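Local coordinates for periplasmic binding protein (Veillonella parvula, PDB 4LJS) that probably binds a small ligand, as members of the periplasmic binding protein family do, and hands it to a membrane transporter for uptake, at residues V24-F29 / L161-N166; E34-T39 / A134-A139. All blocks are in the same frame, centred on the assembly; numbering follows the deposited sequence.

Interaction 1 (V24-F29 / L161-N166); sequences VTIESF and LGRIFN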
ATOM      1  N   VAL A  24       1.878  23.351  10.307  1.00 53.30           N
ATOM      2  CA  VAL A  24       2.581  22.205   9.754  1.00 52.10           C
ATOM      3  C   VAL A  24       2.872  22.415   8.275  1.00 50.46           C
ATOM      4  O   VAL A  24       1.966  22.645   7.476  1.00 52.45           O
ATOM      5  CB  VAL A  24       1.763  20.905   9.938  1.00 50.47           C
ATOM      6  CG1 VAL A  24       2.299  19.798   9.048  1.00 47.56           C
ATOM      7  CG2 VAL A  24       1.767  20.484  11.400  1.00 49.85           C
ATOM      8  N   THR A  25       4.147  22.345   7.923  1.00 47.85           N
ATOM      9  CA  THR A  25       4.569  22.458   6.537  1.00 49.42           C
ATOM     10  C   THR A  25       4.939  21.075   6.000  1.00 43.69           C
ATOM     11  O   THR A  25       5.764  20.377   6.576  1.00 47.62           O
ATOM     12  CB  THR A  25       5.756  23.422   6.406  1.00 59.61           C
ATOM     13  OG1 THR A  25       5.278  24.770   6.474  1.00 64.75           O
ATOM     14  CG2 THR A  25       6.469  23.219   5.089  1.00 67.12           C
ATOM     15  N   ILE A  26       4.307  20.683   4.904  1.00 43.33           N
ATOM     16  CA  ILE A  26       4.511  19.364   4.327  1.00 41.36           C
ATOM     17  C   ILE A  26       5.051  19.482   2.907  1.00 44.65           C
ATOM     18  O   ILE A  26       4.599  20.329   2.133  1.00 48.78           O
ATOM     19  CB  ILE A  26       3.181  18.570   4.289  1.00 45.03           C
ATOM     20  CG1 ILE A  26       2.719  18.219   5.708  1.00 45.18           C
ATOM     21  CG2 ILE A  26       3.314  17.305   3.431  1.00 37.07           C
ATOM     22  CD1 ILE A  26       3.710  17.364   6.483  1.00 46.18           C
ATOM     23  N   GLU A  27       6.023  18.637   2.573  1.00 40.34           N
ATOM     24  CA  GLU A  27       6.496  18.520   1.201  1.00 45.72           C
ATOM     25  C   GLU A  27       5.917  17.288   0.493  1.00 47.72           C
ATOM     26  O   GLU A  27       5.992  16.164   0.995  1.00 51.46           O
ATOM     27  CB  GLU A  27       8.024  18.465   1.154  1.00 50.97           C
ATOM     28  CG  GLU A  27       8.570  18.146  -0.232  1.00 52.02           C
ATOM     29  CD  GLU A  27      10.078  18.032  -0.253  1.00 55.52           C
ATOM     30  OE1 GLU A  27      10.592  16.915  -0.035  1.00 62.92           O
ATOM     31  OE2 GLU A  27      10.748  19.058  -0.490  1.00 55.08           O
ATOM     32  N   SER A  28       5.347  17.515  -0.686  1.00 42.70           N
ATOM     33  CA  SER A  28       4.839  16.438  -1.526  1.00 35.61           C
ATOM     34  C   SER A  28       5.348  16.694  -2.940  1.00 38.59           C
ATOM     35  O   SER A  28       6.124  17.629  -3.157  1.00 44.27           O
ATOM     36  CB  SER A  28       3.310  16.406  -1.480  1.00 34.29           C
ATOM     37  OG  SER A  28       2.785  15.182  -1.980  1.00 34.50           O
ATOM     38  N   PHE A  29       4.934  15.868  -3.896  1.00 35.29           N
ATOM     39  CA  PHE A  29       5.434  15.982  -5.269  1.00 40.53           C
ATOM     40  C   PHE A  29       4.314  15.791  -6.283  1.00 44.51           C
ATOM     41  O   PHE A  29       3.451  14.937  -6.109  1.00 38.54           O
ATOM     42  CB  PHE A  29       6.510  14.924  -5.552  1.00 42.11           C
ATOM     43  CG  PHE A  29       7.656  14.947  -4.588  1.00 48.09           C
ATOM     44  CD1 PHE A  29       7.547  14.335  -3.346  1.00 44.58           C
ATOM     45  CD2 PHE A  29       8.851  15.575  -4.928  1.00 47.85           C
ATOM     46  CE1 PHE A  29       8.605  14.359  -2.452  1.00 51.02           C
ATOM     47  CE2 PHE A  29       9.911  15.602  -4.044  1.00 47.62           C
ATOM     48  CZ  PHE A  29       9.788  14.990  -2.801  1.00 51.32           C
ATOM     49  N   LEU A 161       0.900  12.200   7.008  1.00 31.71           N
ATOM     50  CA  LEU A 161      -0.513  12.226   7.340  1.00 35.06           C
ATOM     51  C   LEU A 161      -0.681  12.416   8.849  1.00 38.73           C
ATOM     52  O   LEU A 161      -1.544  13.165   9.289  1.00 39.71           O
ATOM     53  CB  LEU A 161      -1.219  10.971   6.826  1.00 33.75           C
ATOM     54  CG  LEU A 161      -1.363  10.955   5.294  1.00 36.80           C
ATOM     55  CD1 LEU A 161      -1.933   9.635   4.789  1.00 30.40           C
ATOM     56  CD2 LEU A 161      -2.229  12.124   4.815  1.00 37.77           C
ATOM     57  N   GLY A 162       0.176  11.767   9.633  1.00 37.08           N
ATOM     58  CA  GLY A 162       0.201  11.981  11.069  1.00 31.57           C
ATOM     59  C   GLY A 162       0.356  13.444  11.460  1.00 36.07           C
ATOM     60  O   GLY A 162      -0.348  13.933  12.343  1.00 34.83           O
ATOM     61  N   ARG A 163       1.272  14.154  10.803  1.00 34.12           N
ATOM     62  CA  ARG A 163       1.453  15.579  11.080  1.00 38.65           C
ATOM     63  C   ARG A 163       0.228  16.401  10.661  1.00 42.82           C
ATOM     64  O   ARG A 163      -0.198  17.309  11.376  1.00 45.79           O
ATOM     65  CB  ARG A 163       2.705  16.129  10.389  1.00 40.03           C
ATOM     66  CG  ARG A 163       4.016  15.543  10.867  1.00 45.66           C
ATOM     67  CD  ARG A 163       5.195  16.217  10.167  1.00 53.96           C
ATOM     68  NE  ARG A 163       5.320  17.625  10.546  1.00 61.95           N
ATOM     69  CZ  ARG A 163       5.912  18.556   9.803  1.00 69.18           C
ATOM     70  NH1 ARG A 163       6.431  18.236   8.623  1.00 69.43           N
ATOM     71  NH2 ARG A 163       5.980  19.811  10.234  1.00 74.28           N
ATOM     72  N   ILE A 164      -0.328  16.085   9.499  1.00 41.17           N
ATOM     73  CA  ILE A 164      -1.494  16.801   8.994  1.00 39.71           C
ATOM     74  C   ILE A 164      -2.690  16.671   9.948  1.00 40.11           C
ATOM     75  O   ILE A 164      -3.394  17.647  10.199  1.00 35.57           O
ATOM     76  CB  ILE A 164      -1.865  16.336   7.562  1.00 38.03           C
ATOM     77  CG1 ILE A 164      -0.782  16.764   6.567  1.00 38.63           C
ATOM     78  CG2 ILE A 164      -3.222  16.894   7.133  1.00 28.13           C
ATOM     79  CD1 ILE A 164      -1.036  16.298   5.135  1.00 36.03           C
ATOM     80  N   PHE A 165      -2.886  15.483  10.515  1.00 37.98           N
ATOM     81  CA  PHE A 165      -4.048  15.229  11.367  1.00 32.91           C
ATOM     82  C   PHE A 165      -3.795  15.330  12.857  1.00 31.25           C
ATOM     83  O   PHE A 165      -4.627  14.891  13.654  1.00 39.50           O
ATOM     84  CB  PHE A 165      -4.653  13.867  11.038  1.00 35.55           C
ATOM     85  CG  PHE A 165      -5.342  13.837   9.716  1.00 35.78           C
ATOM     86  CD1 PHE A 165      -6.652  14.239   9.607  1.00 34.96           C
ATOM     87  CD2 PHE A 165      -4.663  13.458   8.575  1.00 36.01           C
ATOM     88  CE1 PHE A 165      -7.289  14.235   8.385  1.00 39.53           C
ATOM     89  CE2 PHE A 165      -5.292  13.452   7.353  1.00 37.50           C
ATOM     90  CZ  PHE A 165      -6.606  13.845   7.254  1.00 32.63           C
ATOM     91  N   ASN A 166      -2.660  15.919  13.224  1.00 34.30           N
ATOM     92  CA  ASN A 166      -2.202  15.945  14.612  1.00 43.26           C
ATOM     93  C   ASN A 166      -2.266  14.573  15.295  1.00 48.40           C
ATOM     94  O   ASN A 166      -2.737  14.449  16.429  1.00 48.34           O
ATOM     95  CB  ASN A 166      -2.975  16.984  15.432  1.00 47.83           C
ATOM     96  CG  ASN A 166      -2.264  17.337  16.725  1.00 51.68           C
ATOM     97  OD1 ASN A 166      -1.036  17.393  16.768  1.00 56.80           O
ATOM     98  ND2 ASN A 166      -3.030  17.555  17.787  1.00 50.36           N
TER
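Val-24 CG1 lies over one face of the Arg-163 guanidinium, 3.7 Å above its plane and displaced toward the rim, so the flat cation rests on a methyl group. The aliphatic start of the arginine joins in, its CB standing 3.9 Å from the same CG1. The other valine methyl, CG2, packs against the carbonyl oxygen of Arg-163 at 3.7 Å. Both branches of Val-24 are thus used, and a short, beta-branched residue suits a strand position pressed against a helix end. At the tip of the arginine, NH1 gives a weak hydrogen bond to Thr-25 O, 3.0 Å long but bent to 125° at the hydrogen. The Ile-26 and Arg-163 side chains slide past each other in opposite directions, with Ile-26 CD1 3.6 Å from Arg-163 NH1. An alanine in place of Arg-163 would probably leave Thr-25 O without this donor and open a gap beside Val-24 CG1 and Ile-26 CD1.

Deeper in, Ile-26 and Ile-164 cross at about a right angle, CG1 to CG1 at 3.9 Å, in a purely apolar contact between buried branched chains. The contact sets the first strand of the 19-29/34-40 beta hairpin against the C-terminal end of helix 151-164, which follows edge strand 135-138 of a four-stranded parallel sheet. That helix ends in a Schellman motif with Asn-166, at positive phi, as its C-prime residue.

Arg-163 already heads toward the strand from its CA, and a bend at chi3 (66°) takes NE out of the extended line of its chain. The strand is placed in turn by its hairpin partner: backbone hydrogen bonds join Val-24 to Tyr-40 and Ile-26 to Ser-38. Ile-26 also rests on Tyr-137 of strand 135-138, while Ile-164 packs on Tyr-40 and Pro-44.

Interaction 2 (E34-T39 / A134-A139); sequences EPFEST and ANVYIA
Ser-38 and Asn-135 face each other with CA atoms 6.7 Å apart, where strand 34-39 passes strand 135-138 at 130° between their N-to-C directions, the axes approaching to 7.8 Å. Side chains and water, not backbone pairing, fill the space between them. Phe-36 reaches across with its ring edge: CZ lies 3.4 Å from Val-136 O, which sits near the ring plane, so the slightly positive C-H rim meets a carbonyl oxygen. On the CE1 side, Ile-138 CD1 touches at 4.0 Å, the two side chains crossing at about a right angle. Chi1 of 69° puts CG of Phe-36 between the backbone N and the carbonyl carbon, the crowded position, and the ring continues from there toward 135-138. A large, flat apolar residue suits this place because its rim can reach a neighbouring strand; Pro-126 of helix 126-130 also touches the Phe-36 side chain.

Here the second strand of the 19-29/34-40 antiparallel hairpin meets 135-138, the edge strand of a parallel sheet with strand order 2-1-3-4. On its other side 135-138 pairs with strand 110-113, as in the backbone bonds of Tyr-137 with Leu-111.

Toward Asn-135 the chemistry turns polar. One water, also in the plane of the Phe-36 ring at its edge, donates to Asn-135 OD1 (3.0 Å) and accepts from Val-136 N (3.0 Å); it also lies close to Ser-38 OG, at a distance too short to be certain. A second water donates to the same OD1 at 2.9 Å and takes a longer bond from Thr-39 N. An amide suits this place because its OD1 can accept from both waters, and a serine because it brings a hydroxyl close to the first. Directly, Ser-38 CB and Asn-135 OD1 only touch, at 3.7 Å.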
ATOM      1  N   GLU A  34       9.763  16.960  -8.630  1.00 61.34           N
ATOM      2  CA  GLU A  34       9.007  18.212  -8.678  1.00 58.76           C
ATOM      3  C   GLU A  34       8.171  18.424  -7.412  1.00 55.21           C
ATOM      4  O   GLU A  34       6.998  18.055  -7.365  1.00 55.67           O
ATOM      5  CB  GLU A  34       8.134  18.269  -9.938  1.00 56.64           C
ATOM      6  CG  GLU A  34       8.946  18.413 -11.234  1.00 57.90           C
ATOM      7  CD  GLU A  34       8.078  18.387 -12.481  1.00 63.51           C
ATOM      8  OE1 GLU A  34       6.859  18.635 -12.369  1.00 69.74           O
ATOM      9  OE2 GLU A  34       8.612  18.106 -13.573  1.00 65.62           O
ATOM     10  N   PRO A  35       8.785  19.023  -6.377  1.00 53.40           N
ATOM     11  CA  PRO A  35       8.121  19.181  -5.081  1.00 48.52           C
ATOM     12  C   PRO A  35       7.230  20.413  -5.011  1.00 51.30           C
ATOM     13  O   PRO A  35       7.445  21.399  -5.716  1.00 58.92           O
ATOM     14  CB  PRO A  35       9.297  19.349  -4.114  1.00 46.07           C
ATOM     15  CG  PRO A  35      10.345  20.052  -4.945  1.00 49.78           C
ATOM     16  CD  PRO A  35      10.174  19.527  -6.355  1.00 57.66           C
ATOM     17  N   PHE A  36       6.224  20.347  -4.151  1.00 43.32           N
ATOM     18  CA  PHE A  36       5.460  21.532  -3.805  1.00 49.62           C
ATOM     19  C   PHE A  36       5.241  21.506  -2.308  1.00 54.12           C
ATOM     20  O   PHE A  36       5.264  20.445  -1.686  1.00 55.50           O
ATOM     21  CB  PHE A  36       4.132  21.613  -4.568  1.00 41.26           C
ATOM     22  CG  PHE A  36       3.126  20.566  -4.169  1.00 38.16           C
ATOM     23  CD1 PHE A  36       3.217  19.269  -4.663  1.00 36.97           C
ATOM     24  CD2 PHE A  36       2.074  20.884  -3.319  1.00 36.82           C
ATOM     25  CE1 PHE A  36       2.277  18.304  -4.308  1.00 44.81           C
ATOM     26  CE2 PHE A  36       1.128  19.928  -2.958  1.00 34.35           C
ATOM     27  CZ  PHE A  36       1.226  18.635  -3.456  1.00 38.82           C
ATOM     28  N   GLU A  37       5.054  22.682  -1.731  1.00 57.02           N
ATOM     29  CA  GLU A  37       4.951  22.801  -0.295  1.00 52.84           C
ATOM     30  C   GLU A  37       3.545  23.230   0.070  1.00 52.79           C
ATOM     31  O   GLU A  37       2.940  24.043  -0.624  1.00 55.23           O
ATOM     32  CB  GLU A  37       5.960  23.827   0.205  1.00 57.35           C
ATOM     33  CG  GLU A  37       6.495  23.539   1.576  1.00 63.85           C
ATOM     34  CD  GLU A  37       7.702  24.391   1.903  1.00 80.30           C
ATOM     35  OE1 GLU A  37       7.575  25.637   1.911  1.00 81.38           O
ATOM     36  OE2 GLU A  37       8.782  23.809   2.142  1.00 87.90           O
ATOM     37  N   SER A  38       3.034  22.671   1.162  1.00 52.61           N
ATOM     38  CA  SER A  38       1.711  23.003   1.663  1.00 50.36           C
ATOM     39  C   SER A  38       1.784  23.277   3.153  1.00 52.26           C
ATOM     40  O   SER A  38       2.480  22.574   3.888  1.00 56.33           O
ATOM     41  CB  SER A  38       0.744  21.850   1.401  1.00 47.27           C
ATOM     42  OG  SER A  38       0.743  21.520   0.026  1.00 51.66           O
ATOM     43  N   THR A  39       1.067  24.305   3.592  1.00 52.72           N
ATOM     44  CA  THR A  39       1.037  24.658   5.004  1.00 54.39           C
ATOM     45  C   THR A  39      -0.353  24.451   5.591  1.00 49.23           C
ATOM     46  O   THR A  39      -1.349  24.906   5.035  1.00 50.19           O
ATOM     47  CB  THR A  39       1.499  26.105   5.237  1.00 57.88           C
ATOM     48  OG1 THR A  39       2.884  26.220   4.892  1.00 61.15           O
ATOM     49  CG2 THR A  39       1.321  26.492   6.691  1.00 54.90           C
ATOM     50  N   ALA A 134      -7.996  24.781  -0.216  1.00 38.22           N
ATOM     51  CA  ALA A 134      -7.834  23.384   0.150  1.00 40.84           C
ATOM     52  C   ALA A 134      -6.396  22.970  -0.104  1.00 46.89           C
ATOM     53  O   ALA A 134      -5.663  23.632  -0.844  1.00 50.80           O
ATOM     54  CB  ALA A 134      -8.779  22.503  -0.646  1.00 32.71           C
ATOM     55  N   ASN A 135      -5.997  21.873   0.522  1.00 43.61           N
ATOM     56  CA  ASN A 135      -4.675  21.310   0.308  1.00 40.34           C
ATOM     57  C   ASN A 135      -4.733  19.985  -0.432  1.00 37.73           C
ATOM     58  O   ASN A 135      -5.775  19.323  -0.468  1.00 39.83           O
ATOM     59  CB  ASN A 135      -3.959  21.146   1.644  1.00 34.06           C
ATOM     60  CG  ASN A 135      -3.472  22.460   2.183  1.00 46.15           C
ATOM     61  OD1 ASN A 135      -2.757  23.186   1.492  1.00 47.84           O
ATOM     62  ND2 ASN A 135      -3.880  22.799   3.401  1.00 52.23           N
ATOM     63  N   VAL A 136      -3.606  19.611  -1.027  1.00 32.87           N
ATOM     64  CA  VAL A 136      -3.479  18.336  -1.734  1.00 32.63           C
ATOM     65  C   VAL A 136      -2.243  17.601  -1.210  1.00 34.10           C
ATOM     66  O   VAL A 136      -1.183  18.202  -1.041  1.00 31.56           O
ATOM     67  CB  VAL A 136      -3.342  18.554  -3.256  1.00 33.01           C
ATOM     68  CG1 VAL A 136      -3.009  17.243  -3.978  1.00 31.13           C
ATOM     69  CG2 VAL A 136      -4.616  19.185  -3.820  1.00 30.91           C
ATOM     70  N   TYR A 137      -2.396  16.316  -0.914  1.00 35.30           N
ATOM     71  CA  TYR A 137      -1.256  15.485  -0.561  1.00 42.04           C
ATOM     72  C   TYR A 137      -1.195  14.283  -1.493  1.00 35.52           C
ATOM     73  O   TYR A 137      -2.193  13.593  -1.693  1.00 33.37           O
ATOM     74  CB  TYR A 137      -1.303  15.029   0.902  1.00 38.64           C
ATOM     75  CG  TYR A 137      -0.096  14.203   1.273  1.00 31.36           C
ATOM     76  CD1 TYR A 137       1.134  14.810   1.503  1.00 32.95           C
ATOM     77  CD2 TYR A 137      -0.172  12.816   1.366  1.00 32.61           C
ATOM     78  CE1 TYR A 137       2.256  14.066   1.830  1.00 33.68           C
ATOM     79  CE2 TYR A 137       0.956  12.055   1.696  1.00 39.53           C
ATOM     80  CZ  TYR A 137       2.164  12.689   1.924  1.00 39.68           C
ATOM     81  OH  TYR A 137       3.291  11.956   2.246  1.00 42.29           O
ATOM     82  N   ILE A 138      -0.013  14.049  -2.053  1.00 27.82           N
ATOM     83  CA  ILE A 138       0.192  13.019  -3.064  1.00 31.77           C
ATOM     84  C   ILE A 138       1.157  11.937  -2.560  1.00 31.31           C
ATOM     85  O   ILE A 138       2.226  12.251  -2.033  1.00 31.93           O
ATOM     86  CB  ILE A 138       0.731  13.669  -4.359  1.00 35.83           C
ATOM     87  CG1 ILE A 138      -0.348  14.576  -4.960  1.00 38.97           C
ATOM     88  CG2 ILE A 138       1.183  12.615  -5.368  1.00 35.32           C
ATOM     89  CD1 ILE A 138       0.143  15.467  -6.085  1.00 37.27           C
ATOM     90  N   ALA A 139       0.776  10.668  -2.702  1.00 31.50           N
ATOM     91  CA  ALA A 139       1.659   9.564  -2.310  1.00 31.33           C
ATOM     92  C   ALA A 139       2.934   9.553  -3.151  1.00 33.80           C
ATOM     93  O   ALA A 139       2.876   9.419  -4.375  1.00 32.55           O
ATOM     94  CB  ALA A 139       0.946   8.239  -2.447  1.00 29.61           C
TER
HETATM   95  O   HOH W   1      -1.524  21.826  -0.886  1.00 41.26           O
HETATM   96  O   HOH W   2      -0.858  25.409   1.205  1.00 48.59           O

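In the fold
Both interactions seat the same beta hairpin, built from strands 19-29 and 34-40, on the lobe that holds the four-stranded parallel sheet. Interaction 1 uses its first strand against the end of helix 151-164; interaction 2 uses its second strand against edge strand 135-138, the element just before that helix. Their centres lie about 8 Å apart, and backbone bonds such as Ile-26 N to Ser-38 O join them directly. Ser-28 OG, bonded to Ile-138 N, adds a further tie. Each is partly buried. Interaction 1 joins two buried isoleucines to a partly exposed arginine and valine, with one weak hydrogen bond, whereas interaction 2 combines an aromatic edge with water bridges.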